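Local coordinates for enoyl-[acyl-carrier-protein] reductase [FMN] (Thermotoga maritima, PDB 5GVJ) that probably reduces enoyl groups carried on acyl-carrier protein, using NADH and a bound FMN, at residues 70-75 / 94-99; 78-83 / 102-107. The protein carries 1 engineered substitution. All blocks are in the same frame, centred on the assembly; numbering follows the deposited sequence.

Contact 1 of 2, residues 70-75 / 94-99; sequences VNIILV and VTFGAG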
ATOM      1  N   VAL A  70      11.058   4.549  23.125  1.00 17.77           N
ATOM      2  CA  VAL A  70      11.955   3.404  23.070  1.00 18.00           C
ATOM      3  C   VAL A  70      11.184   2.253  22.439  1.00 17.56           C
ATOM      4  O   VAL A  70      10.079   1.924  22.889  1.00 15.67           O
ATOM      5  CB  VAL A  70      12.471   2.991  24.460  1.00 16.81           C
ATOM      6  CG1 VAL A  70      13.197   1.657  24.360  1.00 16.38           C
ATOM      7  CG2 VAL A  70      13.400   4.066  25.041  1.00 17.04           C
ATOM      8  N   ASN A  71      11.762   1.649  21.407  1.00 17.15           N
ATOM      9  CA  ASN A  71      11.199   0.455  20.793  1.00 19.94           C
ATOM     10  C   ASN A  71      11.817  -0.789  21.417  1.00 19.25           C
ATOM     11  O   ASN A  71      13.040  -0.924  21.470  1.00 21.87           O
ATOM     12  CB  ASN A  71      11.434   0.454  19.282  1.00 18.85           C
ATOM     13  CG  ASN A  71      10.862  -0.781  18.611  1.00 22.31           C
ATOM     14  OD1 ASN A  71       9.647  -0.998  18.624  1.00 21.48           O
ATOM     15  ND2 ASN A  71      11.733  -1.600  18.035  1.00 23.93           N
ATOM     16  N   ILE A  72      10.968  -1.705  21.866  1.00 20.08           N
ATOM     17  CA  ILE A  72      11.401  -2.936  22.514  1.00 22.29           C
ATOM     18  C   ILE A  72      10.989  -4.108  21.634  1.00 22.72           C
ATOM     19  O   ILE A  72       9.831  -4.186  21.205  1.00 19.52           O
ATOM     20  CB  ILE A  72      10.794  -3.054  23.923  1.00 22.66           C
ATOM     21  CG1 ILE A  72      11.423  -1.997  24.840  1.00 20.49           C
ATOM     22  CG2 ILE A  72      10.970  -4.465  24.477  1.00 21.72           C
ATOM     23  CD1 ILE A  72      10.853  -1.976  26.216  1.00 24.18           C
ATOM     24  N   ILE A  73      11.933  -5.005  21.355  1.00 23.84           N
ATOM     25  CA  ILE A  73      11.651  -6.223  20.598  1.00 24.21           C
ATOM     26  C   ILE A  73      11.268  -7.334  21.569  1.00 28.19           C
ATOM     27  O   ILE A  73      12.072  -7.732  22.421  1.00 26.62           O
ATOM     28  CB  ILE A  73      12.852  -6.642  19.739  1.00 27.02           C
ATOM     29  CG1 ILE A  73      13.238  -5.519  18.779  1.00 24.97           C
ATOM     30  CG2 ILE A  73      12.507  -7.906  18.966  1.00 31.00           C
ATOM     31  CD1 ILE A  73      12.125  -5.134  17.841  1.00 27.58           C
ATOM     32  N   LEU A  74      10.051  -7.858  21.413  1.00 27.23           N
ATOM     33  CA  LEU A  74       9.487  -8.769  22.404  1.00 28.67           C
ATOM     34  C   LEU A  74      10.262 -10.076  22.503  1.00 30.52           C
ATOM     35  O   LEU A  74      10.286 -10.694  23.573  1.00 30.21           O
ATOM     36  CB  LEU A  74       8.024  -9.048  22.071  1.00 26.22           C
ATOM     37  CG  LEU A  74       7.084  -7.862  22.286  1.00 27.67           C
ATOM     38  CD1 LEU A  74       5.768  -8.109  21.577  1.00 26.65           C
ATOM     39  CD2 LEU A  74       6.855  -7.601  23.779  1.00 27.84           C
ATOM     40  N   VAL A  75      10.895 -10.516  21.409  1.00 29.91           N
ATOM     41  CA  VAL A  75      11.648 -11.769  21.416  1.00 33.28           C
ATOM     42  C   VAL A  75      13.052 -11.610  21.976  1.00 32.81           C
ATOM     43  O   VAL A  75      13.780 -12.605  22.095  1.00 32.05           O
ATOM     44  CB  VAL A  75      11.714 -12.370  19.996  1.00 33.09           C
ATOM     45  CG1 VAL A  75      10.314 -12.559  19.439  1.00 34.45           C
ATOM     46  CG2 VAL A  75      12.525 -11.485  19.075  1.00 37.29           C
ATOM     47  N   VAL A  94       6.579   3.996  24.737  1.00 16.87           N
ATOM     48  CA  VAL A  94       7.210   2.723  24.406  1.00 15.07           C
ATOM     49  C   VAL A  94       6.447   2.082  23.255  1.00 15.25           C
ATOM     50  O   VAL A  94       5.221   1.938  23.319  1.00 16.91           O
ATOM     51  CB  VAL A  94       7.298   1.779  25.621  1.00 18.23           C
ATOM     52  CG1 VAL A  94       7.841   0.413  25.203  1.00 17.62           C
ATOM     53  CG2 VAL A  94       8.228   2.391  26.677  1.00 17.00           C
ATOM     54  N   THR A  95       7.169   1.734  22.192  1.00 18.81           N
ATOM     55  CA  THR A  95       6.634   0.930  21.104  1.00 17.13           C
ATOM     56  C   THR A  95       7.166  -0.485  21.249  1.00 19.95           C
ATOM     57  O   THR A  95       8.196  -0.718  21.887  1.00 16.52           O
ATOM     58  CB  THR A  95       7.003   1.484  19.714  1.00 16.07           C
ATOM     59  OG1 THR A  95       8.408   1.352  19.470  1.00 17.70           O
ATOM     60  CG2 THR A  95       6.597   2.942  19.561  1.00 18.42           C
ATOM     61  N   PHE A  96       6.439  -1.435  20.659  1.00 15.73           N
ATOM     62  CA  PHE A  96       6.805  -2.841  20.710  1.00 18.55           C
ATOM     63  C   PHE A  96       6.815  -3.418  19.307  1.00 23.79           C
ATOM     64  O   PHE A  96       6.037  -3.002  18.444  1.00 25.83           O
ATOM     65  CB  PHE A  96       5.832  -3.658  21.569  1.00 19.74           C
ATOM     66  CG  PHE A  96       5.973  -3.430  23.041  1.00 19.55           C
ATOM     67  CD1 PHE A  96       6.937  -4.106  23.770  1.00 19.42           C
ATOM     68  CD2 PHE A  96       5.129  -2.551  23.704  1.00 20.02           C
ATOM     69  CE1 PHE A  96       7.062  -3.910  25.136  1.00 18.81           C
ATOM     70  CE2 PHE A  96       5.249  -2.347  25.059  1.00 16.96           C
ATOM     71  CZ  PHE A  96       6.218  -3.032  25.780  1.00 20.75           C
ATOM     72  N   GLY A  97       7.702  -4.387  19.084  1.00 24.33           N
ATOM     73  CA  GLY A  97       7.688  -5.149  17.859  1.00 27.97           C
ATOM     74  C   GLY A  97       7.776  -6.636  18.144  1.00 31.42           C
ATOM     75  O   GLY A  97       8.187  -7.067  19.224  1.00 29.88           O
ATOM     76  N   ALA A  98       7.364  -7.418  17.142  1.00 31.22           N
ATOM     77  CA  ALA A  98       7.529  -8.877  17.121  1.00 31.18           C
ATOM     78  C   ALA A  98       6.583  -9.569  18.103  1.00 33.07           C
ATOM     79  O   ALA A  98       7.006 -10.354  18.952  1.00 38.09           O
ATOM     80  CB  ALA A  98       8.983  -9.288  17.380  1.00 31.57           C
ATOM     81  N   GLY A  99       5.289  -9.274  17.979  1.00 30.59           N
ATOM     82  CA  GLY A  99       4.319 -10.086  18.673  1.00 29.28           C
ATOM     83  C   GLY A  99       3.362  -9.256  19.493  1.00 29.53           C
ATOM     84  O   GLY A  99       3.124  -8.072  19.215  1.00 28.97           O
TER

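Contact 2 of 2, residues 78-83 / 102-107; sequences WADDLV and TKYIRE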
ATOM      1  N   TRP A  78      16.249  -9.902  26.799  1.00 35.39           N
ATOM      2  CA  TRP A  78      16.238  -8.880  27.838  1.00 33.70           C
ATOM      3  C   TRP A  78      14.943  -8.073  27.857  1.00 30.51           C
ATOM      4  O   TRP A  78      14.918  -6.973  28.424  1.00 29.53           O
ATOM      5  CB  TRP A  78      17.430  -7.939  27.667  1.00 34.98           C
ATOM      6  CG  TRP A  78      18.776  -8.603  27.742  1.00 41.06           C
ATOM      7  CD1 TRP A  78      19.543  -9.037  26.694  1.00 41.99           C
ATOM      8  CD2 TRP A  78      19.523  -8.889  28.930  1.00 40.53           C
ATOM      9  NE1 TRP A  78      20.718  -9.580  27.160  1.00 39.31           N
ATOM     10  CE2 TRP A  78      20.730  -9.499  28.529  1.00 42.69           C
ATOM     11  CE3 TRP A  78      19.288  -8.691  30.294  1.00 41.42           C
ATOM     12  CZ2 TRP A  78      21.697  -9.914  29.445  1.00 42.47           C
ATOM     13  CZ3 TRP A  78      20.258  -9.102  31.205  1.00 42.88           C
ATOM     14  CH2 TRP A  78      21.441  -9.708  30.773  1.00 43.28           C
ATOM     15  N   ALA A  79      13.865  -8.603  27.275  1.00 27.47           N
ATOM     16  CA  ALA A  79      12.665  -7.795  27.065  1.00 28.48           C
ATOM     17  C   ALA A  79      12.051  -7.341  28.387  1.00 27.60           C
ATOM     18  O   ALA A  79      11.742  -6.154  28.557  1.00 26.43           O
ATOM     19  CB  ALA A  79      11.648  -8.573  26.224  1.00 25.15           C
ATOM     20  N   ASP A  80      11.858  -8.270  29.333  1.00 26.16           N
ATOM     21  CA  ASP A  80      11.335  -7.902  30.650  1.00 27.40           C
ATOM     22  C   ASP A  80      12.164  -6.790  31.283  1.00 24.99           C
ATOM     23  O   ASP A  80      11.625  -5.785  31.762  1.00 25.33           O
ATOM     24  CB  ASP A  80      11.320  -9.112  31.593  1.00 28.36           C
ATOM     25  CG  ASP A  80      10.479 -10.259  31.085  1.00 37.52           C
ATOM     26  OD1 ASP A  80      10.847 -11.414  31.392  1.00 46.10           O
ATOM     27  OD2 ASP A  80       9.452 -10.021  30.406  1.00 35.77           O
ATOM     28  N   ASP A  81      13.489  -6.968  31.304  1.00 26.41           N
ATOM     29  CA  ASP A  81      14.370  -5.984  31.923  1.00 23.78           C
ATOM     30  C   ASP A  81      14.376  -4.660  31.171  1.00 25.77           C
ATOM     31  O   ASP A  81      14.537  -3.606  31.793  1.00 25.62           O
ATOM     32  CB  ASP A  81      15.792  -6.533  32.010  1.00 29.61           C
ATOM     33  CG  ASP A  81      15.904  -7.683  32.976  1.00 34.80           C
ATOM     34  OD1 ASP A  81      15.158  -7.678  33.973  1.00 35.35           O
ATOM     35  OD2 ASP A  81      16.731  -8.585  32.741  1.00 41.64           O
ATOM     36  N   LEU A  82      14.228  -4.688  29.841  1.00 23.20           N
ATOM     37  CA  LEU A  82      14.209  -3.440  29.083  1.00 21.31           C
ATOM     38  C   LEU A  82      12.935  -2.648  29.363  1.00 22.62           C
ATOM     39  O   LEU A  82      12.970  -1.414  29.445  1.00 23.85           O
ATOM     40  CB  LEU A  82      14.361  -3.728  27.588  1.00 23.40           C
ATOM     41  CG  LEU A  82      15.754  -4.172  27.116  1.00 25.10           C
ATOM     42  CD1 LEU A  82      15.725  -4.573  25.653  1.00 27.01           C
ATOM     43  CD2 LEU A  82      16.792  -3.075  27.335  1.00 24.35           C
ATOM     44  N   VAL A  83      11.807  -3.346  29.531  1.00 25.23           N
ATOM     45  CA  VAL A  83      10.573  -2.690  29.961  1.00 22.42           C
ATOM     46  C   VAL A  83      10.764  -2.044  31.328  1.00 22.34           C
ATOM     47  O   VAL A  83      10.334  -0.908  31.565  1.00 22.88           O
ATOM     48  CB  VAL A  83       9.412  -3.703  29.974  1.00 24.35           C
ATOM     49  CG1 VAL A  83       8.191  -3.119  30.674  1.00 22.66           C
ATOM     50  CG2 VAL A  83       9.059  -4.156  28.549  1.00 19.77           C
ATOM     51  N   THR A 102       0.917  -7.614  25.290  1.00 23.83           N
ATOM     52  CA  THR A 102      -0.145  -7.413  26.268  1.00 23.95           C
ATOM     53  C   THR A 102       0.377  -7.537  27.691  1.00 23.77           C
ATOM     54  O   THR A 102      -0.036  -6.786  28.580  1.00 24.86           O
ATOM     55  CB  THR A 102      -1.270  -8.422  26.025  1.00 25.08           C
ATOM     56  OG1 THR A 102      -1.947  -8.099  24.801  1.00 23.95           O
ATOM     57  CG2 THR A 102      -2.259  -8.423  27.187  1.00 24.56           C
ATOM     58  N   LYS A 103       1.309  -8.466  27.920  1.00 23.85           N
ATOM     59  CA  LYS A 103       1.775  -8.734  29.277  1.00 26.10           C
ATOM     60  C   LYS A 103       2.452  -7.526  29.914  1.00 28.48           C
ATOM     61  O   LYS A 103       2.569  -7.472  31.143  1.00 24.18           O
ATOM     62  CB  LYS A 103       2.744  -9.918  29.280  1.00 26.09           C
ATOM     63  CG  LYS A 103       4.124  -9.596  28.704  1.00 30.01           C
ATOM     64  CD  LYS A 103       4.955 -10.858  28.480  1.00 33.80           C
ATOM     65  CE  LYS A 103       5.135 -11.647  29.775  1.00 40.52           C
ATOM     66  NZ  LYS A 103       6.022 -10.958  30.772  1.00 40.75           N
ATOM     67  N   TYR A 104       2.901  -6.558  29.117  1.00 25.94           N
ATOM     68  CA  TYR A 104       3.592  -5.396  29.664  1.00 23.21           C
ATOM     69  C   TYR A 104       2.739  -4.140  29.714  1.00 24.33           C
ATOM     70  O   TYR A 104       3.138  -3.167  30.365  1.00 24.42           O
ATOM     71  CB  TYR A 104       4.829  -5.067  28.828  1.00 23.06           C
ATOM     72  CG  TYR A 104       5.859  -6.151  28.745  1.00 26.46           C
ATOM     73  CD1 TYR A 104       6.450  -6.666  29.890  1.00 22.47           C
ATOM     74  CD2 TYR A 104       6.273  -6.634  27.514  1.00 23.15           C
ATOM     75  CE1 TYR A 104       7.408  -7.650  29.809  1.00 26.10           C
ATOM     76  CE2 TYR A 104       7.229  -7.612  27.420  1.00 26.94           C
ATOM     77  CZ  TYR A 104       7.802  -8.116  28.568  1.00 29.36           C
ATOM     78  OH  TYR A 104       8.769  -9.092  28.464  1.00 30.96           O
ATOM     79  N   ILE A 105       1.610  -4.115  29.004  1.00 21.92           N
ATOM     80  CA  ILE A 105       0.895  -2.858  28.797  1.00 21.12           C
ATOM     81  C   ILE A 105       0.512  -2.229  30.131  1.00 24.07           C
ATOM     82  O   ILE A 105       0.731  -1.032  30.361  1.00 22.59           O
ATOM     83  CB  ILE A 105      -0.341  -3.086  27.909  1.00 22.32           C
ATOM     84  CG1 ILE A 105       0.078  -3.592  26.527  1.00 23.34           C
ATOM     85  CG2 ILE A 105      -1.172  -1.815  27.825  1.00 21.56           C
ATOM     86  CD1 ILE A 105      -1.092  -3.784  25.590  1.00 19.25           C
ATOM     87  N   ARG A 106      -0.064  -3.030  31.032  1.00 21.40           N
ATOM     88  CA  ARG A 106      -0.621  -2.483  32.266  1.00 22.49           C
ATOM     89  C   ARG A 106       0.446  -1.809  33.126  1.00 23.03           C
ATOM     90  O   ARG A 106       0.245  -0.690  33.618  1.00 23.29           O
ATOM     91  CB  ARG A 106      -1.321  -3.582  33.058  1.00 27.38           C
ATOM     92  CG  ARG A 106      -1.772  -3.131  34.421  1.00 32.01           C
ATOM     93  CD  ARG A 106      -2.071  -4.326  35.316  1.00 39.07           C
ATOM     94  NE  ARG A 106      -2.578  -3.841  36.584  1.00 43.12           N
ATOM     95  CZ  ARG A 106      -3.468  -4.509  37.308  1.00 47.93           C
ATOM     96  NH1 ARG A 106      -3.939  -5.676  36.864  1.00 45.88           N
ATOM     97  NH2 ARG A 106      -3.895  -4.020  38.469  1.00 52.88           N
ATOM     98  N   GLU A 107       1.581  -2.475  33.342  1.00 24.08           N
ATOM     99  CA  GLU A 107       2.581  -1.873  34.226  1.00 22.48           C
ATOM    100  C   GLU A 107       3.176  -0.615  33.609  1.00 23.08           C
ATOM    101  O   GLU A 107       3.493   0.346  34.324  1.00 22.82           O
ATOM    102  CB  GLU A 107       3.678  -2.881  34.568  1.00 24.08           C
ATOM    103  CG  GLU A 107       4.564  -3.309  33.408  1.00 31.10           C
ATOM    104  CD  GLU A 107       5.457  -4.481  33.781  1.00 41.34           C
ATOM    105  OE1 GLU A 107       6.258  -4.334  34.735  1.00 45.35           O
ATOM    106  OE2 GLU A 107       5.334  -5.554  33.140  1.00 39.78           O
TER

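Contact 1 of 2, residues 70-75 / 94-99
CG of Asn71 stands anti to the backbone N (chi1 180°), and the turn about the next bond (chi2 63°) points OD1 at Thr95, whose OG1 is tucked between its own backbone N and carbonyl carbon. The two residues belong to neighbouring parallel strands, 68-73 and 93-97, of the family's TIM-barrel fold, joined by a beta-alpha-beta crossover. OG1 of Thr95 donates to OD1 of Asn71 over 2.8 Å, in the plane of the amide carbonyl and on a lone pair, with a C=O...O angle of 107°. The two side chains cross at about a right angle, near Gly21 and Gln191, which bind FMN in this protein, although no FMN is bound to this chain here. An alanine in place of Asn71 would probably leave the Thr95 hydroxyl without this acceptor and freer to turn. Between the backbones runs the parallel ladder of hydrogen bonds: Thr95 N to Val70 O, Ile72 N to Thr95 O at 2.9 Å, then Gly97 N to Ile72 O. Leu74 N extends it beyond the strand by bonding to Gly97 O.

The other face of the sheet is greasy. Ile72 lies side by side with Phe96, its CB 4.0 Å from Phe96 CD1, and its CD1 meets CG1 of Val94. The Leu74 side chain crosses that of Phe96 at about a right angle, CD2 coming to 3.5 Å from Phe96 CD1. Gly99 has backbone angles that call for glycine, and its carbonyl carbon C sits 3.4 Å from Leu74 CD1.

Contact 2 of 2, residues 78-83 / 102-107
Val83 sets one methyl squarely over the ring of Tyr104: CG2 lies 3.7 Å from the ring centroid and only 9° off the normal, a clear CH-pi contact. The other methyl, CG1, reaches the rim, 4.0 Å from Tyr104 CD1, and it also comes within 4.4 Å of Glu107 CD. On the opposite face of the same ring lies CG of Lys103, 3.7 Å above the plane and over its centre, so the aromatic is sandwiched between aliphatic carbon from across the contact and from the residue before it. At the far end of the ring, the hydroxyl OH of Tyr104 rests 3.7 Å from Ala79 CB. The Asp80 carboxylate approaches the ring edge near its plane, but OD2 is modelled implausibly close to the phenol oxygen, and its exact place is doubtful. The salt bridge from that oxygen, OD2, to Lys103 NZ, at 3.6 Å, shares the uncertainty; the lysine chain is bent at chi3 and chi4, and NZ lies on the Asp80 side.

What positions these groups is partly the helical backbone. Val83 N bonds to Ala79 O, which places Val83 one turn on from Ala79, both facing the tyrosine. Lys103 CG sits between its own backbone N and carbonyl carbon (chi1 74°), the torsion that lays it over the ring.

These are neighbouring helices on the outside of the TIM barrel, from consecutive beta-alpha units and away from the FMN-binding residues. The segment axes come no nearer than 11.3 Å and run 19° from parallel, a gap bridged mainly by the tyrosine. Helix 79-88 also packs against helix 50-63 through Leu82 and Leu53, and Tyr104 reaches Leu74 in the loop after strand 68-73.

Contacts 1 and 2 have centres about 9 Å apart and form successive layers of one stretch of barrel wall: strand beside strand in contact 1, helix beside helix in contact 2. Their segments alternate along the chain, strand 68-73, helix 79-88, strand 93-97, helix 102-110, so two consecutive beta-alpha units supply everything. The layers meet directly. Ile72 CD1 touches Val83 CG2 at 3.7 Å, and the Tyr104 ring lies against Phe96, tying the helices to the apolar face of the sheet. The opposite face, with Asn71 and Thr95, looks toward the FMN-binding residues, whereas contact 2 is remote from them.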